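Local coordinates for NADH-rubredoxin oxidoreductase (Clostridium acetobutylicum, PDB 3KLJ), which catalyses the NADH-dependent reduction of rubredoxin through a bound FAD, feeding electrons into the dioxygen-scavenging chains of an obligate anaerobe, at residues A[110-115]-A[264-269]; A[115-120]-A[228-233]; A[126-131]-A[220-225]. All coordinates share one frame; numbering follows the deposited sequence.

Interaction 1. Residues A[110-115]-A[264-269]; sequences IASGSI and GDVAEF. With FAD (flavin-adenine dinucleotide), chain B.
Ser114 OG donates to Asp265 OD1 at 2.8 Å, meeting it on the anti side, 25° out of the carboxylate plane. The other oxygen, Asp265 OD2, accepts from the ribityl hydroxyl O3' of FAD, also at 2.8 Å. Separately, the backbone N of Asp265 donates to phosphate oxygen O2P of FAD at 2.9 Å, with an N-H...O angle of 164°. Asp265 therefore bonds both the ribityl chain and the pyrophosphate. This is the FAD-binding domain of the glutathione-reductase fold, and Asp265 is an established FAD-binding residue. A water extends the network: it accepts from Gly113 N and Val266 N and donates to FAD O2P at 2.6 Å. Gly113 lies directly against the pyrophosphate, with its CA 3.1 Å from FAD O3P. Its phi is positive, and a CB here would clash with FAD O1A. Next to the polar cluster, Val266 packs against residues 110-113. Its CG1 lies between the backbone N and the carbonyl carbon (chi1 74°), 3.5 Å from Ile110 O. Its CG2 touches Ser112 OG at 3.4 Å. That hydroxyl has its polar partner in Asn232 O. Beyond Val266, the side chain of Ile247 in strand 247-249 packs on both Val266 and Ile110.

Interaction 2. Residues A[115-120]-A[228-233]; sequences IANKIK and GVKPNL
Ile115 and Lys230 pair through their backbones in both directions. Ile115 N donates to Lys230 O at 2.7 Å, and Lys230 N returns a bond to Ile115 O at 2.9 Å. Beyond this pair, Asn117 N donates to Gly228 O at 3.0 Å. Ile115 and Lys230 form an antiparallel hydrogen-bonded pair; Ala116 and Val229 form a non-hydrogen-bonded one. Together they make a two-stranded antiparallel ribbon, 114-116 with 229-231. It lies where the chain passes between the FAD-binding and NADH-binding domains, so it ties the two connecting segments together.

Among side chains, the polar contact is Lys230 NZ to Asn117 OD1, 2.9 Å. The two side chains cross at about a right angle. The lysine chain bends at its last torsion (chi4 74°), which swings NZ back over the amide, 53° out of the carbonyl plane. The lysine CG also lies near the same oxygen, Asn117 OD1, at 3.4 Å. The amide nitrogen of Asn117 turns to Val227 O and to a water that is also weakly bonded to Val229 O.

Apolar contact is modest. Val229 CG2 sits 3.8 Å from Ala116 CA. Ile115 CB rests 4.0 Å from Asn232 CG. The Asn232 side chain also touches FAD, and Val229 packs against the FAD-binding residue Tyr131.

Interaction 3. Residues A[126-131]-A[220-225]; sequences EIFSLY and SSCVIT. With FAD (flavin-adenine dinucleotide), chain B.
Phe128 bonds to the neighbouring strand through both its N and its O. Its N donates to Val223 O at 2.8 Å, and its O accepts from Thr225 N at 2.7 Å, both nearly along the C=O axis. The pairing is parallel and puts the short, weakly bonded strand 127-128 at the edge of the five-stranded parallel sheet of the Rossmann-type NADH-binding domain. The Phe128 ring presents its edge to Val223 O. Cys222 SG, anti to its backbone N (chi1 162°), approaches the same ring obliquely, 4.5 Å from its centroid, in a sulfur-aromatic contact. Ile127 CG2 meets Thr225 OG1 at 3.4 Å, while Ile127 CG1 packs on Val223 CG2. Water bridges the strands at two points, between Glu126 O and Val223 N and between Leu130 N and Thr225 O. In the next shell, Glu142 of helix 133-146 lies against Phe128 and Cys222, and Leu161 of helix 156-168 against Ile224 and Leu130. Past the strand the chain reaches the cofactor. Leu130 CD2 lies 3.8 Å from the flavin methyl C7M. Tyr131 OH donates to FAD O1A at 2.5 Å, with that oxygen in the plane of the ring at its edge.

How the interactions relate
The three contacts lead from the FAD pyrophosphate outward into the NADH-binding domain. Interactions 1 and 2 have centres about 12 Å apart and share Ile115 and strand 114-116. Two probable hydrogen bonds between residues 112-113 and Asn232 join them. The centre of interaction 3 is about 14 Å from that of interaction 2 and about 24 Å from that of interaction 1. It still meets both through Tyr131, whose OH is 2.9 Å from Ser114 N and whose CE1 is 3.8 Å from Val229 CG2. Along the chain they are nested, 3 within 2 within 1. Strands 114-116 and 229-231, on the outgoing and returning segments of the inserted NADH-binding domain, run side by side; interactions 1 and 3 both touch FAD.

Interaction 1. Residues A[110-115]-A[264-269]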
# COMPACT_ATOMS: atom_id res chain seq x y z
N ILE A 110 -0.64 -13.00 -12.31
CA ILE A 110 0.16 -11.77 -12.23
C ILE A 110 0.01 -11.10 -10.86
O ILE A 110 -1.07 -10.62 -10.49
CB ILE A 110 -0.22 -10.77 -13.36
CG1 ILE A 110 -0.05 -11.42 -14.74
CG2 ILE A 110 0.63 -9.50 -13.26
CD1 ILE A 110 -0.69 -10.61 -15.90
N ALA A 111 1.12 -11.06 -10.13
CA ALA A 111 1.14 -10.54 -8.77
C ALA A 111 2.36 -9.62 -8.59
O ALA A 111 3.13 -9.74 -7.64
CB ALA A 111 1.17 -11.71 -7.77
N SER A 112 2.52 -8.69 -9.53
CA SER A 112 3.74 -7.89 -9.65
C SER A 112 3.72 -6.61 -8.81
O SER A 112 4.62 -5.78 -8.92
CB SER A 112 3.98 -7.54 -11.12
OG SER A 112 2.82 -6.91 -11.66
N GLY A 113 2.69 -6.44 -7.98
CA GLY A 113 2.66 -5.35 -7.01
C GLY A 113 2.75 -3.93 -7.57
O GLY A 113 2.18 -3.61 -8.61
N SER A 114 3.46 -3.07 -6.84
CA SER A 114 3.51 -1.65 -7.16
C SER A 114 4.93 -1.13 -7.41
O SER A 114 5.91 -1.79 -7.10
CB SER A 114 2.86 -0.82 -6.04
OG SER A 114 1.50 -1.18 -5.87
N ILE A 115 4.99 0.09 -7.93
CA ILE A 115 6.24 0.80 -8.15
C ILE A 115 6.07 2.24 -7.62
O ILE A 115 5.06 2.89 -7.88
CB ILE A 115 6.70 0.76 -9.63
CG1 ILE A 115 8.10 1.38 -9.78
CG2 ILE A 115 5.66 1.41 -10.57
CD1 ILE A 115 8.86 0.92 -11.04
N GLY A 264 -3.77 -8.53 -5.87
CA GLY A 264 -2.98 -7.68 -4.98
C GLY A 264 -2.84 -6.28 -5.55
O GLY A 264 -3.74 -5.78 -6.24
N ASP A 265 -1.70 -5.66 -5.26
CA ASP A 265 -1.43 -4.26 -5.61
C ASP A 265 -1.54 -3.92 -7.10
O ASP A 265 -1.83 -2.78 -7.45
CB ASP A 265 -0.04 -3.84 -5.10
CG ASP A 265 -0.07 -3.22 -3.72
OD1 ASP A 265 0.79 -2.34 -3.46
OD2 ASP A 265 -0.92 -3.59 -2.90
N VAL A 266 -1.28 -4.91 -7.96
CA VAL A 266 -1.30 -4.69 -9.40
C VAL A 266 -2.73 -4.71 -10.00
O VAL A 266 -2.93 -4.28 -11.13
CB VAL A 266 -0.43 -5.74 -10.16
CG1 VAL A 266 -1.12 -7.12 -10.19
CG2 VAL A 266 -0.11 -5.27 -11.59
N ALA A 267 -3.69 -5.19 -9.22
CA ALA A 267 -5.02 -5.52 -9.72
C ALA A 267 -6.08 -4.52 -9.31
O ALA A 267 -6.08 -4.01 -8.19
CB ALA A 267 -5.41 -6.93 -9.27
N GLU A 268 -7.00 -4.26 -10.23
CA GLU A 268 -8.07 -3.30 -10.03
C GLU A 268 -9.42 -4.01 -10.16
O GLU A 268 -9.74 -4.58 -11.22
CB GLU A 268 -7.93 -2.16 -11.05
CG GLU A 268 -9.05 -1.12 -11.05
CD GLU A 268 -8.74 0.08 -11.95
OE1 GLU A 268 -9.69 0.83 -12.30
OE2 GLU A 268 -7.56 0.29 -12.30
N PHE A 269 -10.20 -3.97 -9.08
CA PHE A 269 -11.43 -4.76 -8.94
C PHE A 269 -12.59 -3.80 -8.70
O PHE A 269 -12.63 -3.11 -7.67
CB PHE A 269 -11.30 -5.71 -7.74
CG PHE A 269 -12.55 -6.51 -7.45
CD1 PHE A 269 -13.07 -7.41 -8.39
CD2 PHE A 269 -13.21 -6.37 -6.22
CE1 PHE A 269 -14.22 -8.15 -8.11
CE2 PHE A 269 -14.35 -7.10 -5.93
CZ PHE A 269 -14.85 -8.01 -6.87
PA FAD B . 4.43 -6.54 -3.73
O1A FAD B . 4.95 -5.27 -4.33
O2A FAD B . 4.58 -6.59 -2.22
O5B FAD B . 5.17 -7.79 -4.39
C5B FAD B . 5.30 -7.89 -5.80
C4B FAD B . 6.64 -8.55 -6.13
O4B FAD B . 6.72 -8.77 -7.54
C3B FAD B . 7.81 -7.65 -5.76
O3B FAD B . 8.74 -8.38 -4.99
C2B FAD B . 8.41 -7.22 -7.09
O2B FAD B . 9.82 -7.12 -7.03
C1B FAD B . 7.99 -8.34 -8.02
N9A FAD B . 7.91 -7.94 -9.44
C8A FAD B . 7.53 -6.73 -9.94
N7A FAD B . 7.59 -6.78 -11.29
C5A FAD B . 8.01 -8.01 -11.66
C6A FAD B . 8.25 -8.59 -12.91
N6A FAD B . 8.34 -7.82 -13.99
N1A FAD B . 8.68 -9.90 -12.96
C2A FAD B . 8.88 -10.63 -11.80
N3A FAD B . 8.65 -10.05 -10.57
C4A FAD B . 8.21 -8.75 -10.50
N1 FAD B . -0.27 -2.10 3.44
C2 FAD B . -1.21 -2.12 4.45
O2 FAD B . -2.29 -2.65 4.26
N3 FAD B . -0.92 -1.57 5.68
C4 FAD B . 0.30 -0.98 5.91
O4 FAD B . 0.51 -0.48 7.01
C4X FAD B . 1.25 -0.94 4.88
N5 FAD B . 2.50 -0.35 5.08
C5X FAD B . 3.43 -0.32 4.06
C6 FAD B . 4.68 0.27 4.27
C7 FAD B . 5.63 0.28 3.23
C7M FAD B . 6.97 0.92 3.45
C8 FAD B . 5.32 -0.29 2.00
C8M FAD B . 6.31 -0.28 0.86
C9 FAD B . 4.07 -0.87 1.80
C9A FAD B . 3.13 -0.89 2.83
N10 FAD B . 1.88 -1.49 2.62
C10 FAD B . 0.95 -1.51 3.64
C1' FAD B . 1.54 -2.08 1.29
C2' FAD B . 1.73 -3.58 1.25
O2' FAD B . 3.10 -3.87 1.42
C3' FAD B . 1.24 -4.05 -0.10
O3' FAD B . -0.15 -3.86 -0.20
C4' FAD B . 1.54 -5.52 -0.36
O4' FAD B . 2.93 -5.78 -0.23
C5' FAD B . 1.12 -5.85 -1.79
O5' FAD B . 1.57 -7.15 -2.08
P FAD B . 1.75 -7.60 -3.59
O1P FAD B . 2.19 -9.06 -3.60
O2P FAD B . 0.51 -7.33 -4.39
O3P FAD B . 2.89 -6.64 -4.20
O HOH W 1 0.33 -7.60 -7.00
O HOH W 2 -0.80 -0.08 -6.53

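Interaction 2. Residues A[115-120]-A[228-233]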
# COMPACT_ATOMS: atom_id res chain seq x y z
N ILE A 115 4.99 0.09 -7.93
CA ILE A 115 6.24 0.80 -8.15
C ILE A 115 6.07 2.24 -7.62
O ILE A 115 5.06 2.89 -7.88
CB ILE A 115 6.70 0.76 -9.63
CG1 ILE A 115 8.10 1.38 -9.78
CG2 ILE A 115 5.66 1.41 -10.57
CD1 ILE A 115 8.86 0.92 -11.04
N ALA A 116 7.05 2.70 -6.86
CA ALA A 116 7.02 4.04 -6.28
C ALA A 116 6.99 5.11 -7.36
O ALA A 116 7.72 5.00 -8.36
CB ALA A 116 8.21 4.24 -5.36
N ASN A 117 6.14 6.12 -7.18
CA ASN A 117 6.14 7.30 -8.03
C ASN A 117 7.46 8.04 -7.88
O ASN A 117 7.93 8.29 -6.77
CB ASN A 117 4.99 8.24 -7.67
CG ASN A 117 3.63 7.64 -7.94
OD1 ASN A 117 3.42 6.93 -8.93
ND2 ASN A 117 2.68 7.93 -7.05
N LYS A 118 8.06 8.39 -9.01
CA LYS A 118 9.32 9.12 -9.00
C LYS A 118 9.09 10.58 -9.36
O LYS A 118 8.48 10.88 -10.38
CB LYS A 118 10.34 8.47 -9.94
CG LYS A 118 11.27 7.47 -9.26
CD LYS A 118 10.64 6.09 -9.13
CE LYS A 118 11.41 5.17 -8.19
NZ LYS A 118 10.74 3.82 -8.08
N ILE A 119 9.56 11.46 -8.48
CA ILE A 119 9.54 12.90 -8.75
C ILE A 119 10.95 13.47 -8.73
O ILE A 119 11.85 12.92 -8.09
CB ILE A 119 8.64 13.66 -7.76
CG1 ILE A 119 9.06 13.38 -6.31
CG2 ILE A 119 7.16 13.34 -8.00
CD1 ILE A 119 8.69 14.48 -5.34
N LYS A 120 11.14 14.58 -9.43
CA LYS A 120 12.40 15.31 -9.38
C LYS A 120 12.38 16.24 -8.16
O LYS A 120 11.38 16.91 -7.90
CB LYS A 120 12.59 16.13 -10.66
CG LYS A 120 14.01 16.14 -11.18
CD LYS A 120 14.31 14.88 -11.97
CE LYS A 120 15.39 15.13 -13.00
NZ LYS A 120 15.56 13.97 -13.91
N GLY A 228 3.55 8.18 -3.03
CA GLY A 228 2.60 7.23 -3.53
C GLY A 228 3.23 6.24 -4.48
O GLY A 228 4.43 6.28 -4.76
N VAL A 229 2.37 5.40 -5.03
CA VAL A 229 2.76 4.14 -5.62
C VAL A 229 1.73 3.83 -6.71
O VAL A 229 0.59 4.28 -6.61
CB VAL A 229 2.81 3.10 -4.45
CG1 VAL A 229 1.96 1.88 -4.69
CG2 VAL A 229 4.24 2.80 -4.01
N LYS A 230 2.14 3.12 -7.77
CA LYS A 230 1.22 2.66 -8.83
C LYS A 230 1.46 1.19 -9.19
O LYS A 230 2.59 0.70 -9.07
CB LYS A 230 1.41 3.49 -10.12
CG LYS A 230 0.91 4.92 -10.07
CD LYS A 230 1.04 5.57 -11.47
CE LYS A 230 0.53 6.99 -11.49
NZ LYS A 230 1.46 7.94 -10.81
N PRO A 231 0.41 0.48 -9.64
CA PRO A 231 0.60 -0.88 -10.14
C PRO A 231 1.80 -1.00 -11.09
O PRO A 231 1.99 -0.19 -11.98
CB PRO A 231 -0.70 -1.14 -10.90
CG PRO A 231 -1.72 -0.44 -10.03
CD PRO A 231 -1.02 0.85 -9.64
N ASN A 232 2.61 -2.03 -10.86
CA ASN A 232 3.79 -2.29 -11.67
C ASN A 232 3.40 -3.28 -12.76
O ASN A 232 3.34 -4.49 -12.52
CB ASN A 232 4.88 -2.84 -10.75
CG ASN A 232 6.26 -2.85 -11.39
OD1 ASN A 232 6.43 -2.62 -12.58
ND2 ASN A 232 7.27 -3.13 -10.57
N LEU A 233 3.14 -2.77 -13.97
CA LEU A 233 2.55 -3.59 -15.04
C LEU A 233 3.05 -3.31 -16.47
O LEU A 233 2.37 -3.68 -17.43
CB LEU A 233 1.01 -3.49 -14.98
CG LEU A 233 0.38 -2.08 -14.87
CD1 LEU A 233 0.71 -1.21 -16.10
CD2 LEU A 233 -1.14 -2.15 -14.66
O HOH W 3 -0.39 7.37 -7.61

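Interaction 3. Residues A[126-131]-A[220-225]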
# COMPACT_ATOMS: atom_id res chain seq x y z
N GLU A 126 20.92 12.53 -4.75
CA GLU A 126 20.29 11.22 -4.75
C GLU A 126 18.93 11.30 -4.07
O GLU A 126 18.81 11.87 -2.98
CB GLU A 126 21.18 10.19 -4.05
CG GLU A 126 20.73 8.74 -4.23
CD GLU A 126 21.84 7.72 -3.99
OE1 GLU A 126 22.97 8.13 -3.63
OE2 GLU A 126 21.58 6.50 -4.15
N ILE A 127 17.91 10.77 -4.73
CA ILE A 127 16.58 10.64 -4.14
C ILE A 127 16.32 9.17 -3.82
O ILE A 127 16.54 8.30 -4.66
CB ILE A 127 15.45 11.19 -5.07
CG1 ILE A 127 15.49 12.71 -5.15
CG2 ILE A 127 14.09 10.77 -4.55
CD1 ILE A 127 16.19 13.25 -6.38
N PHE A 128 15.86 8.92 -2.60
CA PHE A 128 15.52 7.58 -2.17
C PHE A 128 14.02 7.45 -2.06
O PHE A 128 13.29 8.44 -1.89
CB PHE A 128 16.16 7.29 -0.81
CG PHE A 128 17.67 7.31 -0.83
CD1 PHE A 128 18.36 8.48 -0.55
CD2 PHE A 128 18.39 6.17 -1.17
CE1 PHE A 128 19.75 8.51 -0.59
CE2 PHE A 128 19.79 6.19 -1.21
CZ PHE A 128 20.47 7.36 -0.92
N SER A 129 13.54 6.22 -2.20
CA SER A 129 12.20 5.88 -1.73
C SER A 129 12.21 4.53 -1.07
O SER A 129 13.12 3.73 -1.28
CB SER A 129 11.15 5.95 -2.84
OG SER A 129 11.69 5.67 -4.10
N LEU A 130 11.20 4.29 -0.25
CA LEU A 130 11.09 3.06 0.47
C LEU A 130 10.00 2.20 -0.16
O LEU A 130 8.81 2.46 0.02
CB LEU A 130 10.79 3.34 1.95
CG LEU A 130 10.60 2.14 2.88
CD1 LEU A 130 11.84 1.26 2.88
CD2 LEU A 130 10.25 2.61 4.30
N TYR A 131 10.43 1.20 -0.91
CA TYR A 131 9.52 0.17 -1.40
C TYR A 131 10.03 -1.21 -1.01
O TYR A 131 9.26 -2.03 -0.49
CB TYR A 131 9.31 0.25 -2.92
CG TYR A 131 8.09 -0.55 -3.31
CD1 TYR A 131 6.81 0.00 -3.19
CD2 TYR A 131 8.20 -1.88 -3.74
CE1 TYR A 131 5.68 -0.73 -3.49
CE2 TYR A 131 7.07 -2.62 -4.05
CZ TYR A 131 5.81 -2.03 -3.92
OH TYR A 131 4.66 -2.74 -4.23
N SER A 220 22.00 18.61 3.03
CA SER A 220 22.55 18.00 4.24
C SER A 220 21.77 16.78 4.73
O SER A 220 22.16 16.17 5.73
CB SER A 220 22.67 19.04 5.36
OG SER A 220 21.39 19.53 5.73
N SER A 221 20.69 16.42 4.03
CA SER A 221 19.86 15.28 4.44
C SER A 221 19.89 14.12 3.45
O SER A 221 20.18 14.29 2.27
CB SER A 221 18.40 15.71 4.61
OG SER A 221 18.29 16.88 5.38
N CYS A 222 19.58 12.93 3.97
CA CYS A 222 19.18 11.82 3.12
C CYS A 222 17.73 12.12 2.71
O CYS A 222 16.86 12.26 3.56
CB CYS A 222 19.28 10.50 3.89
SG CYS A 222 18.36 9.11 3.19
N VAL A 223 17.50 12.26 1.41
CA VAL A 223 16.18 12.69 0.94
C VAL A 223 15.37 11.51 0.40
O VAL A 223 15.78 10.80 -0.52
CB VAL A 223 16.22 13.92 -0.03
CG1 VAL A 223 17.38 14.86 0.31
CG2 VAL A 223 16.30 13.50 -1.47
N ILE A 224 14.21 11.31 1.01
CA ILE A 224 13.33 10.19 0.70
C ILE A 224 11.99 10.73 0.21
O ILE A 224 11.34 11.50 0.91
CB ILE A 224 13.12 9.29 1.94
CG1 ILE A 224 14.46 9.01 2.64
CG2 ILE A 224 12.44 7.99 1.56
CD1 ILE A 224 14.39 8.99 4.13
N THR A 225 11.59 10.34 -0.99
CA THR A 225 10.28 10.72 -1.49
C THR A 225 9.28 9.63 -1.15
O THR A 225 9.54 8.45 -1.35
CB THR A 225 10.31 11.02 -3.01
OG1 THR A 225 10.93 9.94 -3.71
CG2 THR A 225 11.07 12.32 -3.28
PA FAD B . 4.43 -6.54 -3.73
O1A FAD B . 4.95 -5.27 -4.33
O2A FAD B . 4.58 -6.59 -2.22
O5B FAD B . 5.17 -7.79 -4.39
C5B FAD B . 5.30 -7.89 -5.80
C4B FAD B . 6.64 -8.55 -6.13
O4B FAD B . 6.72 -8.77 -7.54
C3B FAD B . 7.81 -7.65 -5.76
O3B FAD B . 8.74 -8.38 -4.99
C2B FAD B . 8.41 -7.22 -7.09
O2B FAD B . 9.82 -7.12 -7.03
C1B FAD B . 7.99 -8.34 -8.02
N9A FAD B . 7.91 -7.94 -9.44
C8A FAD B . 7.53 -6.73 -9.94
N7A FAD B . 7.59 -6.78 -11.29
C5A FAD B . 8.01 -8.01 -11.66
C6A FAD B . 8.25 -8.59 -12.91
N6A FAD B . 8.34 -7.82 -13.99
N1A FAD B . 8.68 -9.90 -12.96
C2A FAD B . 8.88 -10.63 -11.80
N3A FAD B . 8.65 -10.05 -10.57
C4A FAD B . 8.21 -8.75 -10.50
N1 FAD B . -0.27 -2.10 3.44
C2 FAD B . -1.21 -2.12 4.45
O2 FAD B . -2.29 -2.65 4.26
N3 FAD B . -0.92 -1.57 5.68
C4 FAD B . 0.30 -0.98 5.91
O4 FAD B . 0.51 -0.48 7.01
C4X FAD B . 1.25 -0.94 4.88
N5 FAD B . 2.50 -0.35 5.08
C5X FAD B . 3.43 -0.32 4.06
C6 FAD B . 4.68 0.27 4.27
C7 FAD B . 5.63 0.28 3.23
C7M FAD B . 6.97 0.92 3.45
C8 FAD B . 5.32 -0.29 2.00
C8M FAD B . 6.31 -0.28 0.86
C9 FAD B . 4.07 -0.87 1.80
C9A FAD B . 3.13 -0.89 2.83
N10 FAD B . 1.88 -1.49 2.62
C10 FAD B . 0.95 -1.51 3.64
C1' FAD B . 1.54 -2.08 1.29
C2' FAD B . 1.73 -3.58 1.25
O2' FAD B . 3.10 -3.87 1.42
C3' FAD B . 1.24 -4.05 -0.10
O3' FAD B . -0.15 -3.86 -0.20
C4' FAD B . 1.54 -5.52 -0.36
O4' FAD B . 2.93 -5.78 -0.23
C5' FAD B . 1.12 -5.85 -1.79
O5' FAD B . 1.57 -7.15 -2.08
P FAD B . 1.75 -7.60 -3.59
O1P FAD B . 2.19 -9.06 -3.60
O2P FAD B . 0.51 -7.33 -4.39
O3P FAD B . 2.89 -6.64 -4.20
O HOH W 4 19.40 12.27 -0.60
O HOH W 5 9.14 6.10 -0.13